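Local structure of chitinase (Thermococcus chitonophagus, 5XSW) at residues Y171-A176 / E213-A218; L175-R180 / T220-F225. The protein probably hydrolyses chitin within its chains as an endo-acting glycosidase, this chain being the C-terminal part of a longer protein, crystallised with N-acetylglucosamine sugars in its pocket. All blocks are in the same frame, centred on the assembly; numbering follows the deposited sequence. Where two conformers were deposited one is given.

Contact 1: residues Y171-A176 / E213-A218. With NAG (2-acetamido-2-deoxy-beta-D-glucopyranose), chain C; NDG (2-acetamido-2-deoxy-alpha-D-glucopyranose), chain B.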
loop_
_atom_site.group_PDB
_atom_site.type_symbol
_atom_site.label_atom_id
_atom_site.label_comp_id
_atom_site.label_asym_id
_atom_site.label_seq_id
_atom_site.Cartn_x
_atom_site.Cartn_y
_atom_site.Cartn_z
ATOM N N TYR A 171 28.297 -8.038 -15.873
ATOM C CA TYR A 171 26.986 -7.690 -16.407
ATOM C C TYR A 171 26.882 -6.176 -16.434
ATOM O O TYR A 171 27.403 -5.509 -15.545
ATOM C CB TYR A 171 25.882 -8.303 -15.538
ATOM C CG TYR A 171 24.507 -8.236 -16.163
ATOM C CD1 TYR A 171 24.082 -9.207 -17.056
ATOM C CD2 TYR A 171 23.631 -7.197 -15.860
ATOM C CE1 TYR A 171 22.838 -9.121 -17.642
ATOM C CE2 TYR A 171 22.408 -7.134 -16.427
ATOM C CZ TYR A 171 22.007 -8.095 -17.297
ATOM O OH TYR A 171 20.763 -8.018 -17.866
ATOM N N PRO A 172 26.220 -5.616 -17.453
ATOM C CA PRO A 172 26.146 -4.138 -17.495
ATOM C C PRO A 172 25.083 -3.559 -16.531
ATOM O O PRO A 172 23.930 -3.277 -16.915
ATOM C CB PRO A 172 25.781 -3.845 -18.963
ATOM C CG PRO A 172 24.981 -5.104 -19.404
ATOM C CD PRO A 172 25.671 -6.260 -18.669
ATOM N N LEU A 173 25.487 -3.330 -15.286
ATOM C CA LEU A 173 24.533 -3.035 -14.229
ATOM C C LEU A 173 24.128 -1.592 -14.401
ATOM O O LEU A 173 24.990 -0.688 -14.348
ATOM C CB LEU A 173 25.170 -3.224 -12.834
ATOM C CG LEU A 173 24.447 -2.585 -11.648
ATOM C CD1 LEU A 173 23.019 -3.184 -11.472
ATOM C CD2 LEU A 173 25.313 -2.883 -10.388
ATOM N N ASN A 174 22.823 -1.352 -14.553
ATOM C CA ASN A 174 22.313 0.015 -14.688
ATOM C C ASN A 174 23.048 0.811 -15.761
ATOM O O ASN A 174 23.248 2.008 -15.589
ATOM C CB ASN A 174 22.382 0.748 -13.347
ATOM C CG ASN A 174 21.366 0.190 -12.370
ATOM O OD1 ASN A 174 20.389 -0.415 -12.824
ATOM N ND2 ASN A 174 21.592 0.350 -11.043
ATOM N N LEU A 175 23.460 0.091 -16.802
ATOM C CA LEU A 175 24.171 0.599 -17.998
ATOM C C LEU A 175 25.636 0.971 -17.736
ATOM O O LEU A 175 26.298 1.567 -18.598
ATOM C CB LEU A 175 23.456 1.802 -18.593
ATOM C CG LEU A 175 21.998 1.604 -19.041
ATOM C CD1 LEU A 175 21.525 2.864 -19.774
ATOM C CD2 LEU A 175 21.860 0.395 -19.916
ATOM N N ALA A 176 26.153 0.653 -16.557
ATOM C CA ALA A 176 27.585 0.877 -16.331
ATOM C C ALA A 176 28.372 -0.252 -16.999
ATOM O O ALA A 176 27.853 -1.358 -17.181
ATOM C CB ALA A 176 27.879 0.941 -14.834
ATOM N N GLU A 213 18.245 -1.633 -7.843
ATOM C CA GLU A 213 17.250 -0.594 -7.479
ATOM C C GLU A 213 17.856 0.778 -7.287
ATOM O O GLU A 213 17.232 1.787 -7.663
ATOM C CB GLU A 213 16.517 -0.963 -6.190
ATOM C CG GLU A 213 15.531 -2.154 -6.417
ATOM C CD GLU A 213 14.324 -1.793 -7.264
ATOM O OE1 GLU A 213 13.526 -2.739 -7.506
ATOM O OE2 GLU A 213 14.129 -0.577 -7.606
ATOM N N ASN A 214 19.035 0.846 -6.647
ATOM C CA ASN A 214 19.618 2.174 -6.358
ATOM C C ASN A 214 21.095 2.115 -6.035
ATOM O O ASN A 214 21.576 2.885 -5.204
ATOM C CB ASN A 214 18.820 2.803 -5.181
ATOM C CG ASN A 214 19.109 4.302 -4.933
ATOM O OD1 ASN A 214 19.636 5.020 -5.786
ATOM N ND2 ASN A 214 18.751 4.767 -3.711
ATOM N N TRP A 215 21.800 1.189 -6.667
ATOM C CA TRP A 215 23.254 1.100 -6.483
ATOM C C TRP A 215 23.580 0.999 -4.985
ATOM O O TRP A 215 24.595 1.508 -4.551
ATOM C CB TRP A 215 23.954 2.353 -7.089
ATOM C CG TRP A 215 24.149 2.324 -8.570
ATOM C CD1 TRP A 215 23.311 2.914 -9.537
ATOM C CD2 TRP A 215 25.184 1.639 -9.308
ATOM N NE1 TRP A 215 23.849 2.706 -10.784
ATOM C CE2 TRP A 215 24.971 1.913 -10.685
ATOM C CE3 TRP A 215 26.293 0.856 -8.937
ATOM C CZ2 TRP A 215 25.831 1.440 -11.696
ATOM C CZ3 TRP A 215 27.160 0.389 -9.955
ATOM C CH2 TRP A 215 26.892 0.648 -11.325
ATOM N N GLY A 216 22.723 0.374 -4.181
ATOM C CA GLY A 216 22.935 0.467 -2.726
ATOM C C GLY A 216 24.187 -0.296 -2.297
ATOM O O GLY A 216 24.866 0.069 -1.342
ATOM N N THR A 217 24.548 -1.305 -3.080
ATOM C CA THR A 217 25.492 -2.357 -2.664
ATOM C C THR A 217 26.489 -2.648 -3.763
ATOM O O THR A 217 27.020 -3.732 -3.831
ATOM C CB THR A 217 24.712 -3.656 -2.347
ATOM O OG1 THR A 217 23.830 -3.895 -3.474
ATOM C CG2 THR A 217 23.843 -3.452 -1.114
ATOM N N ALA A 218 26.738 -1.678 -4.636
ATOM C CA ALA A 218 27.717 -1.882 -5.672
ATOM C C ALA A 218 28.394 -0.559 -5.977
ATOM O O ALA A 218 27.784 0.506 -5.855
ATOM C CB ALA A 218 27.083 -2.455 -6.929
HETATM C C1 NAG C . 15.962 2.239 -10.809
HETATM C C2 NAG C . 15.080 3.044 -9.933
HETATM C C3 NAG C . 14.042 2.174 -9.243
HETATM C C4 NAG C . 13.281 1.310 -10.204
HETATM C C5 NAG C . 14.244 0.520 -10.994
HETATM C C6 NAG C . 13.478 -0.285 -12.009
HETATM C C7 NAG C . 15.846 5.132 -8.720
HETATM C C8 NAG C . 16.730 5.768 -7.615
HETATM N N2 NAG C . 15.913 3.741 -8.930
HETATM O O3 NAG C . 13.097 2.953 -8.479
HETATM O O4 NAG C . 12.504 0.320 -9.497
HETATM O O5 NAG C . 15.174 1.395 -11.723
HETATM O O6 NAG C . 14.518 -0.888 -12.770
HETATM O O7 NAG C . 15.058 5.780 -9.418
HETATM C C1 NDG B . 19.807 3.288 -14.388
HETATM C C2 NDG B . 18.785 2.176 -14.597
HETATM C C3 NDG B . 17.584 2.326 -13.722
HETATM C C4 NDG B . 17.894 2.571 -12.257
HETATM C C5 NDG B . 18.887 3.730 -12.113
HETATM C C6 NDG B . 19.458 3.819 -10.706
HETATM C C7 NDG B . 18.684 1.111 -16.857
HETATM C C8 NDG B . 18.199 1.103 -18.351
HETATM O O5 NDG B . 20.057 3.524 -12.937
HETATM O O3 NDG B . 16.819 1.102 -13.852
HETATM O O4 NDG B . 16.739 3.108 -11.612
HETATM O O6 NDG B . 20.257 5.002 -10.567
HETATM O O7 NDG B . 19.283 0.171 -16.368
HETATM N N2 NDG B . 18.381 2.212 -15.997
HETATM O O1 NDG B . 19.313 4.470 -14.856
#

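Contact 2: residues L175-R180 / T220-F225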
loop_
_atom_site.group_PDB
_atom_site.type_symbol
_atom_site.label_atom_id
_atom_site.label_comp_id
_atom_site.label_asym_id
_atom_site.label_seq_id
_atom_site.Cartn_x
_atom_site.Cartn_y
_atom_site.Cartn_z
ATOM N N LEU A 175 23.460 0.091 -16.802
ATOM C CA LEU A 175 24.171 0.599 -17.998
ATOM C C LEU A 175 25.636 0.971 -17.736
ATOM O O LEU A 175 26.298 1.567 -18.598
ATOM C CB LEU A 175 23.456 1.802 -18.593
ATOM C CG LEU A 175 21.998 1.604 -19.041
ATOM C CD1 LEU A 175 21.525 2.864 -19.774
ATOM C CD2 LEU A 175 21.860 0.395 -19.916
ATOM N N ALA A 176 26.153 0.653 -16.557
ATOM C CA ALA A 176 27.585 0.877 -16.331
ATOM C C ALA A 176 28.372 -0.252 -16.999
ATOM O O ALA A 176 27.853 -1.358 -17.181
ATOM C CB ALA A 176 27.879 0.941 -14.834
ATOM N N SER A 177 29.636 -0.037 -17.356
ATOM C CA SER A 177 30.334 -1.117 -18.070
ATOM C C SER A 177 30.695 -2.280 -17.154
ATOM O O SER A 177 30.835 -3.431 -17.606
ATOM C CB SER A 177 31.619 -0.577 -18.736
ATOM O OG SER A 177 32.349 0.177 -17.781
ATOM N N SER A 178 30.874 -1.991 -15.862
ATOM C CA SER A 178 31.190 -3.056 -14.903
ATOM C C SER A 178 30.873 -2.549 -13.472
ATOM O O SER A 178 30.591 -1.365 -13.271
ATOM C CB SER A 178 32.647 -3.459 -15.025
ATOM O OG SER A 178 33.434 -2.399 -14.534
ATOM N N ALA A 179 30.878 -3.444 -12.493
ATOM C CA ALA A 179 30.632 -3.014 -11.120
ATOM C C ALA A 179 31.373 -3.946 -10.153
ATOM O O ALA A 179 31.905 -4.963 -10.559
ATOM C CB ALA A 179 29.104 -3.012 -10.823
ATOM N N ARG A 180 31.385 -3.579 -8.880
ATOM C CA ARG A 180 31.887 -4.468 -7.832
ATOM C C ARG A 180 30.957 -4.415 -6.656
ATOM O O ARG A 180 30.606 -3.327 -6.192
ATOM C CB ARG A 180 33.299 -4.021 -7.429
ATOM C CG ARG A 180 33.862 -4.662 -6.163
ATOM C CD ARG A 180 35.287 -4.014 -5.845
ATOM N NE ARG A 180 35.776 -4.587 -4.582
ATOM C CZ ARG A 180 37.054 -4.611 -4.225
ATOM N NH1 ARG A 180 37.979 -4.086 -5.021
ATOM N NH2 ARG A 180 37.379 -5.172 -3.074
ATOM N N THR A 220 31.477 1.317 -8.856
ATOM C CA THR A 220 31.937 1.095 -10.229
ATOM C C THR A 220 33.142 2.008 -10.515
ATOM O O THR A 220 33.283 3.081 -9.921
ATOM C CB THR A 220 30.774 1.371 -11.287
ATOM O OG1 THR A 220 31.276 1.185 -12.609
ATOM C CG2 THR A 220 30.238 2.800 -11.155
ATOM N N LYS A 221 34.012 1.565 -11.416
ATOM C CA LYS A 221 35.059 2.453 -11.958
ATOM C C LYS A 221 34.626 3.192 -13.203
ATOM O O LYS A 221 35.393 3.943 -13.750
ATOM C CB LYS A 221 36.320 1.669 -12.292
ATOM C CG LYS A 221 36.853 0.857 -11.162
ATOM C CD LYS A 221 38.223 0.327 -11.509
ATOM C CE LYS A 221 39.033 -0.050 -10.270
ATOM N NZ LYS A 221 39.940 -1.207 -10.576
ATOM N N ASP A 222 33.405 2.941 -13.668
ATOM C CA ASP A 222 32.867 3.595 -14.874
ATOM C C ASP A 222 32.792 5.083 -14.655
ATOM O O ASP A 222 32.067 5.549 -13.773
ATOM C CB ASP A 222 31.467 3.051 -15.221
ATOM C CG ASP A 222 31.016 3.431 -16.651
ATOM O OD1 ASP A 222 31.317 4.549 -17.111
ATOM O OD2 ASP A 222 30.356 2.597 -17.295
ATOM N N PRO A 223 33.571 5.858 -15.442
ATOM C CA PRO A 223 33.684 7.284 -15.105
ATOM C C PRO A 223 32.436 8.087 -15.513
ATOM O O PRO A 223 32.284 9.218 -15.062
ATOM C CB PRO A 223 34.932 7.731 -15.885
ATOM C CG PRO A 223 34.976 6.796 -17.066
ATOM C CD PRO A 223 34.446 5.465 -16.568
ATOM N N ALA A 224 31.547 7.498 -16.308
ATOM C CA ALA A 224 30.256 8.102 -16.605
ATOM C C ALA A 224 29.413 8.230 -15.340
ATOM O O ALA A 224 28.429 8.963 -15.293
ATOM C CB ALA A 224 29.513 7.265 -17.635
ATOM N N PHE A 225 29.776 7.473 -14.313
ATOM C CA PHE A 225 28.879 7.315 -13.186
ATOM C C PHE A 225 29.297 8.035 -11.948
ATOM O O PHE A 225 29.655 7.395 -10.963
ATOM C CB PHE A 225 28.714 5.843 -12.860
ATOM C CG PHE A 225 27.832 5.173 -13.786
ATOM C CD1 PHE A 225 28.277 4.833 -15.048
ATOM C CD2 PHE A 225 26.523 4.951 -13.456
ATOM C CE1 PHE A 225 27.440 4.266 -15.945
ATOM C CE2 PHE A 225 25.692 4.361 -14.347
ATOM C CZ PHE A 225 26.130 4.011 -15.584
HETATM O O HOH W 1 28.810 3.000 -19.390
HETATM O O HOH W 2 33.846 -1.294 -11.958
#

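Contact 1: residues Y171-A176 / E213-A218
At the wall of the glycan pocket, L173 CD2 and N174 ND2, from the loop between strands 168-169 and 179-181, lie over one face of the indole of W215, the first residue after helix 203-214 to leave helical angles. N174 and W215 belong to the pocket itself, and L173 is their neighbour. With L173 CG anti to its backbone N (chi1 163°), CG comes within 4.1 Å of W215 CH2, and CD2 goes on over the six-membered ring in a CH-pi contact, reaching also to A218 CB. N174 takes the five-membered part of the same face: ND2 stands 3.2 Å above the W215 ring plane, toward the rim, with the amide turned 65° against the indole. N174 ND2 and W215 NE1 are both donors, so their approach is packing and no hydrogen bond. The amide is held instead by K212, which meets OD1, and weakly by the A211 carbonyl. A176 CB sits at the ring edge, 3.7 Å from W215 CH2. An alanine in place of W215 would probably open a gap under L173 CD2 and N174 ND2 and take away the edge that A176 CB and NDG O6 meet. L175 meets the NDG acetyl methyl. E213 grips NAG twice: its backbone O accepts from NAG N2, while its OE2 accepts from NAG O4 at 2.6 Å.

Contact 2: residues L175-R180 / T220-F225
D222 and S177 meet through one carboxylate oxygen. With its CG anti to the backbone N (chi1 -166°), D222 presents the anti lone pair of OD2 to S177 N, 2.7 Å away with an N-H...O angle of 154°. S177 OG lies 3.2 Å from D222 OD2, at most a weak bond. A water also donates to OD2 and to L175 O, bridging the two segments. The other oxygen, D222 OD1, accepts from A224 N in an Asx turn, so both ends of the carboxylate are tied and its rotation is restricted. T220 OG1 works in two directions: anti to its own backbone N, it donates to S178 O at 2.7 Å and accepts from D222 N at 3.0 Å, forming an ST turn. F225 closes the type I turn begun at D222; its ring takes A176 CB over one face, 3.8 Å from the centroid. A second water joins S178 OG to K221 N. Segment 175-180 ends in the first two residues of strand 179-181, the middle strand of a small antiparallel sheet, and backbone hydrogen bonds join R180 to V219, A179 to I169 and T220 to Y238 of strand 235-239.

In the fold
The centres of contacts 1 and 2 are 8 Å apart, and the two share L175 and A176. Both begin in the loop leading from strand 168-169 to strand 179-181. Their partners come later in the chain, first 213-218 at the end of helix 203-214, then 220-225 just after strand 218-219; strands 179-181 and 218-219, neighbours in the three-stranded antiparallel sheet, tie the two contacts together. The rings of W215 and F225 touch, W215 CZ2 lying 3.9 Å from F225 CE2. Contact 1 is buried and lines the sugar pocket, whereas contact 2 is partly buried and lies farther out, its centre about 32 Å from the chain's centre against about 24 Å.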